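Local atomic coordinates of ethylbenzene dehydrogenase alpha-subunit (Aromatoleum aromaticum, PDB entry 2IVF), a protein that serves as the large, molybdopterin-binding subunit of a molybdenum enzyme of the molybdopterin oxidoreductase family, carrying two pterin cofactors, a molybdenum atom and an iron-sulfur cluster. Residues 70-75 with 103-108; 670-675 with 765-770. All coordinates share one frame; numbering follows the deposited sequence.

Interaction 1 (70-75 with 103-108); sequences KEWKWD and VWREEQ
Trp104 meets Trp72 and Trp74 in an aromatic cluster. Its CH2 lies 4.0 Å from Trp72 CE3, the side chains crossing at about a right angle. Its CZ3 lies 3.7 Å from Trp74 CE3. Both partner atoms sit at the Trp104 ring edge, near its plane. Trp74 CZ3 stands over the Trp72 ring centre.

Carbonyl oxygens come second. Glu71 O is 3.2 Å from Trp104 CZ2, and Lys73 O is 3.5 Å from Trp104 CZ3. Arg99 binds both oxygens through NH1 and makes a cation-pi contact with Trp104. Segment 103-108 lies on strand 102-108, at the edge, within this chain, of a three-stranded antiparallel sheet. Trp104 and Arg105 form a classic beta bulge opposite Tyr97, both pointing toward the 70-75 loop, where Trp72 centres an inverse gamma turn.

The charged group is the in-strand Arg105-Glu107 salt bridge. Arg105 NH1 reaches the edge of the Trp72 ring, 3.7 Å from CZ3. The chain bends at chi3 (-72°), turning NE out of line. NH1 and NH2 grip Glu107 OE1 at 2.9 Å, near the guanidinium plane: NH1 on its anti lone pair, NH2 from above the carboxylate. Arg217 of the beta-subunit also bridges to OE1; Thr350 O there accepts from Trp72 NE1.

Interaction 2 (670-675 with 765-770); sequences FFTFVD and EGQTRF
Gln767 CG sits between its backbone N and carbonyl carbon (chi1 72°), and CD continues extended, alongside the Phe670 side chain. NE2 comes over one face of the Phe670 ring, 3.9 Å from CD1. Amide and ring planes are 26° apart. On the same face of the sheet, Thr672 OG1 lies 3.4 Å from Gln767 CB.

Phe671 and Phe770 cross at about a right angle. Phe770 CB meets the edge of the Phe671 ring in its plane, 3.8 Å from CE1.

The backbones run antiparallel. Phe671 and Thr768 form the hydrogen-bonded pair. Phe671 N gives to Thr768 O at 2.8 Å, and Thr768 N gives to Phe671 O at 3.0 Å. Phe673 N gives a nearly straight bond to Gly766 O (2.8 Å, 170°), though the donor stands above that carbonyl plane. Gly766 leaves helix 759-765 with positive phi and leads into strand 767-769. Within this chain, this strand is an outer one of a three-stranded sheet with 659-661 and 670-676.

Several polar ends have partners beyond the two segments. Thr672 OG1 bonds to Ser91 O, Gln767 NE2 to Thr112 OG1, and Arg769 NH2 to Pro113 O. The three backbone bonds thus fix the register, one aromatic pair and one amide-over-ring contact add to them, and the buried Thr672 hydroxyl is satisfied from outside the pair.

How the interactions relate
Interactions 1 and 2 lie on the same side of the chain's centre. Their centres are 21 Å apart and their nearest atoms about 8 Å, so they do not meet directly. In sequence, interaction 1 comes wholly first. Both have ties to the surroundings of the iron-sulfur cluster. The Glu107 side chain is about 10 Å from the cluster, and Thr672 OG1 bonds to Ser91, which lines the cluster pocket. Asp675 also bonds to Asn78, on the strand that follows the 70-75 loop. Their surroundings differ. Interaction 1 borders the beta-subunit, whereas interaction 2 is contacted by this chain alone among the proteins.

Interaction 1 (70-75 with 103-108)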
# COMPACT_ATOMS: atom_id res chain seq x y z
N LYS A 70 -8.47 15.97 -25.01
CA LYS A 70 -7.16 16.62 -24.83
C LYS A 70 -6.21 15.96 -23.86
O LYS A 70 -5.03 16.00 -24.06
CB LYS A 70 -7.31 18.10 -24.38
CG LYS A 70 -7.41 19.10 -25.52
CD LYS A 70 -7.09 20.56 -25.10
CE LYS A 70 -7.33 21.53 -26.29
NZ LYS A 70 -6.70 22.91 -26.14
N GLU A 71 -6.71 15.40 -22.76
CA GLU A 71 -5.84 14.83 -21.76
C GLU A 71 -5.34 13.42 -22.12
O GLU A 71 -4.32 12.96 -21.59
CB GLU A 71 -6.56 14.72 -20.42
CG GLU A 71 -6.75 16.06 -19.74
CD GLU A 71 -5.46 16.57 -19.13
OE1 GLU A 71 -4.48 15.78 -18.98
OE2 GLU A 71 -5.42 17.77 -18.82
N TRP A 72 -6.09 12.74 -22.97
CA TRP A 72 -5.84 11.35 -23.31
C TRP A 72 -4.93 11.34 -24.56
O TRP A 72 -5.32 10.96 -25.69
CB TRP A 72 -7.18 10.58 -23.49
CG TRP A 72 -6.97 9.16 -23.69
CD1 TRP A 72 -7.27 8.46 -24.80
CD2 TRP A 72 -6.32 8.26 -22.81
NE1 TRP A 72 -6.88 7.17 -24.67
CE2 TRP A 72 -6.27 7.01 -23.46
CE3 TRP A 72 -5.78 8.36 -21.51
CZ2 TRP A 72 -5.73 5.86 -22.86
CZ3 TRP A 72 -5.21 7.23 -20.93
CH2 TRP A 72 -5.17 6.01 -21.63
N LYS A 73 -3.71 11.80 -24.33
CA LYS A 73 -2.70 12.01 -25.36
C LYS A 73 -1.35 11.88 -24.70
O LYS A 73 -1.21 12.15 -23.52
CB LYS A 73 -2.84 13.41 -25.96
CG LYS A 73 -4.03 13.50 -26.83
CD LYS A 73 -4.26 14.86 -27.32
CE LYS A 73 -5.61 14.94 -28.01
NZ LYS A 73 -5.44 14.85 -29.46
N TRP A 74 -0.35 11.46 -25.45
CA TRP A 74 0.98 11.27 -24.91
C TRP A 74 1.94 11.15 -26.08
O TRP A 74 1.51 11.07 -27.23
CB TRP A 74 1.05 10.02 -24.03
CG TRP A 74 0.62 8.80 -24.70
CD1 TRP A 74 1.39 7.97 -25.47
CD2 TRP A 74 -0.72 8.22 -24.71
NE1 TRP A 74 0.62 6.93 -25.97
CE2 TRP A 74 -0.66 7.05 -25.50
CE3 TRP A 74 -1.94 8.58 -24.13
CZ2 TRP A 74 -1.77 6.25 -25.73
CZ3 TRP A 74 -3.05 7.76 -24.35
CH2 TRP A 74 -2.96 6.61 -25.13
N ASP A 75 3.24 11.13 -25.79
CA ASP A 75 4.24 11.08 -26.86
C ASP A 75 4.75 9.65 -27.10
O ASP A 75 4.97 9.25 -28.24
CB ASP A 75 5.42 11.99 -26.52
CG ASP A 75 5.05 13.48 -26.53
OD1 ASP A 75 4.08 13.86 -27.21
OD2 ASP A 75 5.78 14.28 -25.89
N VAL A 103 7.44 11.75 -17.31
CA VAL A 103 6.48 10.66 -17.05
C VAL A 103 5.14 11.24 -16.61
O VAL A 103 5.00 11.78 -15.51
CB VAL A 103 6.97 9.68 -15.98
CG1 VAL A 103 5.88 8.61 -15.68
CG2 VAL A 103 8.32 9.02 -16.40
N TRP A 104 4.15 11.14 -17.47
CA TRP A 104 2.83 11.64 -17.17
C TRP A 104 2.05 10.69 -16.27
O TRP A 104 1.51 11.09 -15.26
CB TRP A 104 2.10 11.85 -18.48
CG TRP A 104 0.67 12.04 -18.33
CD1 TRP A 104 0.01 12.84 -17.45
CD2 TRP A 104 -0.31 11.42 -19.13
NE1 TRP A 104 -1.36 12.71 -17.65
CE2 TRP A 104 -1.57 11.86 -18.69
CE3 TRP A 104 -0.26 10.49 -20.15
CZ2 TRP A 104 -2.73 11.41 -19.25
CZ3 TRP A 104 -1.43 10.08 -20.74
CH2 TRP A 104 -2.63 10.52 -20.28
N ARG A 105 2.00 9.41 -16.65
CA ARG A 105 1.28 8.41 -15.86
C ARG A 105 1.74 7.04 -16.27
O ARG A 105 2.54 6.90 -17.22
CB ARG A 105 -0.22 8.51 -16.10
CG ARG A 105 -0.60 8.05 -17.46
CD ARG A 105 -2.07 8.17 -17.68
NE ARG A 105 -2.84 7.18 -16.94
CZ ARG A 105 -3.22 5.98 -17.40
NH1 ARG A 105 -2.86 5.56 -18.59
NH2 ARG A 105 -3.96 5.19 -16.65
N GLU A 106 1.23 6.05 -15.54
CA GLU A 106 1.49 4.65 -15.84
C GLU A 106 0.18 3.88 -15.76
O GLU A 106 -0.80 4.32 -15.14
CB GLU A 106 2.50 4.11 -14.84
CG GLU A 106 2.10 4.32 -13.36
CD GLU A 106 2.74 5.54 -12.78
OE1 GLU A 106 3.96 5.52 -12.48
OE2 GLU A 106 2.03 6.55 -12.59
N GLU A 107 0.17 2.71 -16.38
CA GLU A 107 -0.96 1.83 -16.30
C GLU A 107 -0.52 0.39 -16.55
O GLU A 107 0.33 0.12 -17.42
CB GLU A 107 -2.00 2.25 -17.34
CG GLU A 107 -3.25 1.38 -17.37
CD GLU A 107 -4.45 1.95 -18.11
OE1 GLU A 107 -4.46 3.13 -18.56
OE2 GLU A 107 -5.43 1.18 -18.27
N GLN A 108 -1.20 -0.54 -15.89
CA GLN A 108 -0.83 -1.95 -15.99
C GLN A 108 -0.99 -2.42 -17.41
O GLN A 108 -1.99 -2.14 -18.04
CB GLN A 108 -1.71 -2.84 -15.13
CG GLN A 108 -1.60 -2.60 -13.64
CD GLN A 108 -2.72 -1.69 -13.10
OE1 GLN A 108 -3.00 -0.60 -13.66
NE2 GLN A 108 -3.35 -2.13 -11.98

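Interaction 2 (670-675 with 765-770)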
# COMPACT_ATOMS: atom_id res chain seq x y z
N PHE A 670 7.71 -14.08 -12.26
CA PHE A 670 8.09 -13.51 -13.56
C PHE A 670 8.95 -12.31 -13.31
O PHE A 670 8.67 -11.52 -12.36
CB PHE A 670 6.86 -13.10 -14.42
CG PHE A 670 5.64 -12.72 -13.63
CD1 PHE A 670 5.42 -11.42 -13.19
CD2 PHE A 670 4.67 -13.67 -13.36
CE1 PHE A 670 4.30 -11.10 -12.45
CE2 PHE A 670 3.54 -13.38 -12.62
CZ PHE A 670 3.33 -12.07 -12.18
N PHE A 671 9.99 -12.17 -14.13
CA PHE A 671 10.85 -10.99 -14.09
C PHE A 671 10.30 -9.96 -15.04
O PHE A 671 9.82 -10.29 -16.13
CB PHE A 671 12.24 -11.34 -14.60
CG PHE A 671 13.08 -12.03 -13.62
CD1 PHE A 671 12.93 -13.38 -13.37
CD2 PHE A 671 14.04 -11.33 -12.91
CE1 PHE A 671 13.75 -14.03 -12.45
CE2 PHE A 671 14.86 -11.97 -11.99
CZ PHE A 671 14.70 -13.33 -11.77
N THR A 672 10.44 -8.70 -14.67
CA THR A 672 9.84 -7.60 -15.49
C THR A 672 10.91 -6.57 -15.73
O THR A 672 11.74 -6.25 -14.85
CB THR A 672 8.59 -7.02 -14.80
OG1 THR A 672 7.57 -8.04 -14.75
CG2 THR A 672 8.02 -5.79 -15.51
N PHE A 673 10.92 -6.09 -16.96
CA PHE A 673 11.84 -5.08 -17.45
C PHE A 673 11.43 -3.66 -17.06
O PHE A 673 10.25 -3.29 -17.12
CB PHE A 673 11.91 -5.18 -18.97
CG PHE A 673 12.77 -4.15 -19.62
CD1 PHE A 673 14.11 -4.05 -19.32
CD2 PHE A 673 12.25 -3.30 -20.56
CE1 PHE A 673 14.94 -3.08 -19.96
CE2 PHE A 673 13.05 -2.36 -21.22
CZ PHE A 673 14.40 -2.26 -20.91
N VAL A 674 12.41 -2.88 -16.64
CA VAL A 674 12.17 -1.51 -16.33
C VAL A 674 13.08 -0.70 -17.24
O VAL A 674 14.30 -0.75 -17.13
CB VAL A 674 12.43 -1.16 -14.85
CG1 VAL A 674 12.14 0.34 -14.61
CG2 VAL A 674 11.61 -2.04 -13.87
N ASP A 675 12.46 0.03 -18.15
CA ASP A 675 13.20 0.82 -19.08
C ASP A 675 13.65 2.13 -18.44
O ASP A 675 13.11 2.58 -17.42
CB ASP A 675 12.35 1.12 -20.34
CG ASP A 675 13.20 1.31 -21.60
OD1 ASP A 675 14.45 1.41 -21.55
OD2 ASP A 675 12.59 1.40 -22.69
N GLU A 765 9.34 -7.69 -24.93
CA GLU A 765 8.20 -8.32 -24.27
C GLU A 765 7.91 -7.67 -22.94
O GLU A 765 6.79 -7.60 -22.49
CB GLU A 765 8.53 -9.79 -24.04
CG GLU A 765 8.87 -10.47 -25.31
CD GLU A 765 8.75 -11.96 -25.24
OE1 GLU A 765 8.99 -12.53 -24.16
OE2 GLU A 765 8.41 -12.53 -26.31
N GLY A 766 8.94 -7.22 -22.26
CA GLY A 766 8.72 -6.54 -20.99
C GLY A 766 8.65 -7.40 -19.75
O GLY A 766 8.80 -6.91 -18.63
N GLN A 767 8.43 -8.68 -19.94
CA GLN A 767 8.44 -9.61 -18.82
C GLN A 767 8.46 -11.05 -19.31
O GLN A 767 8.06 -11.35 -20.44
CB GLN A 767 7.23 -9.42 -17.89
CG GLN A 767 5.99 -9.89 -18.50
CD GLN A 767 4.79 -9.78 -17.55
OE1 GLN A 767 4.25 -8.70 -17.41
NE2 GLN A 767 4.36 -10.90 -16.93
N THR A 768 8.91 -11.92 -18.43
CA THR A 768 8.95 -13.35 -18.68
C THR A 768 8.90 -14.14 -17.39
O THR A 768 9.55 -13.78 -16.41
CB THR A 768 10.22 -13.79 -19.50
OG1 THR A 768 9.93 -15.06 -20.07
CG2 THR A 768 11.53 -13.91 -18.68
N ARG A 769 8.11 -15.22 -17.40
CA ARG A 769 8.15 -16.22 -16.32
C ARG A 769 9.53 -16.81 -16.15
O ARG A 769 10.20 -17.14 -17.12
CB ARG A 769 7.14 -17.34 -16.60
CG ARG A 769 5.76 -17.01 -16.11
CD ARG A 769 4.82 -17.90 -16.74
NE ARG A 769 3.62 -18.11 -15.95
CZ ARG A 769 2.46 -17.47 -16.10
NH1 ARG A 769 2.36 -16.43 -16.89
NH2 ARG A 769 1.42 -17.88 -15.39
N PHE A 770 9.97 -16.95 -14.93
CA PHE A 770 11.23 -17.63 -14.72
C PHE A 770 11.09 -19.13 -14.85
O PHE A 770 10.00 -19.71 -14.61
CB PHE A 770 11.92 -17.18 -13.43
CG PHE A 770 11.16 -17.40 -12.14
CD1 PHE A 770 11.06 -18.68 -11.56
CD2 PHE A 770 10.75 -16.31 -11.39
CE1 PHE A 770 10.44 -18.86 -10.30
CE2 PHE A 770 10.17 -16.49 -10.14
CZ PHE A 770 10.02 -17.75 -9.59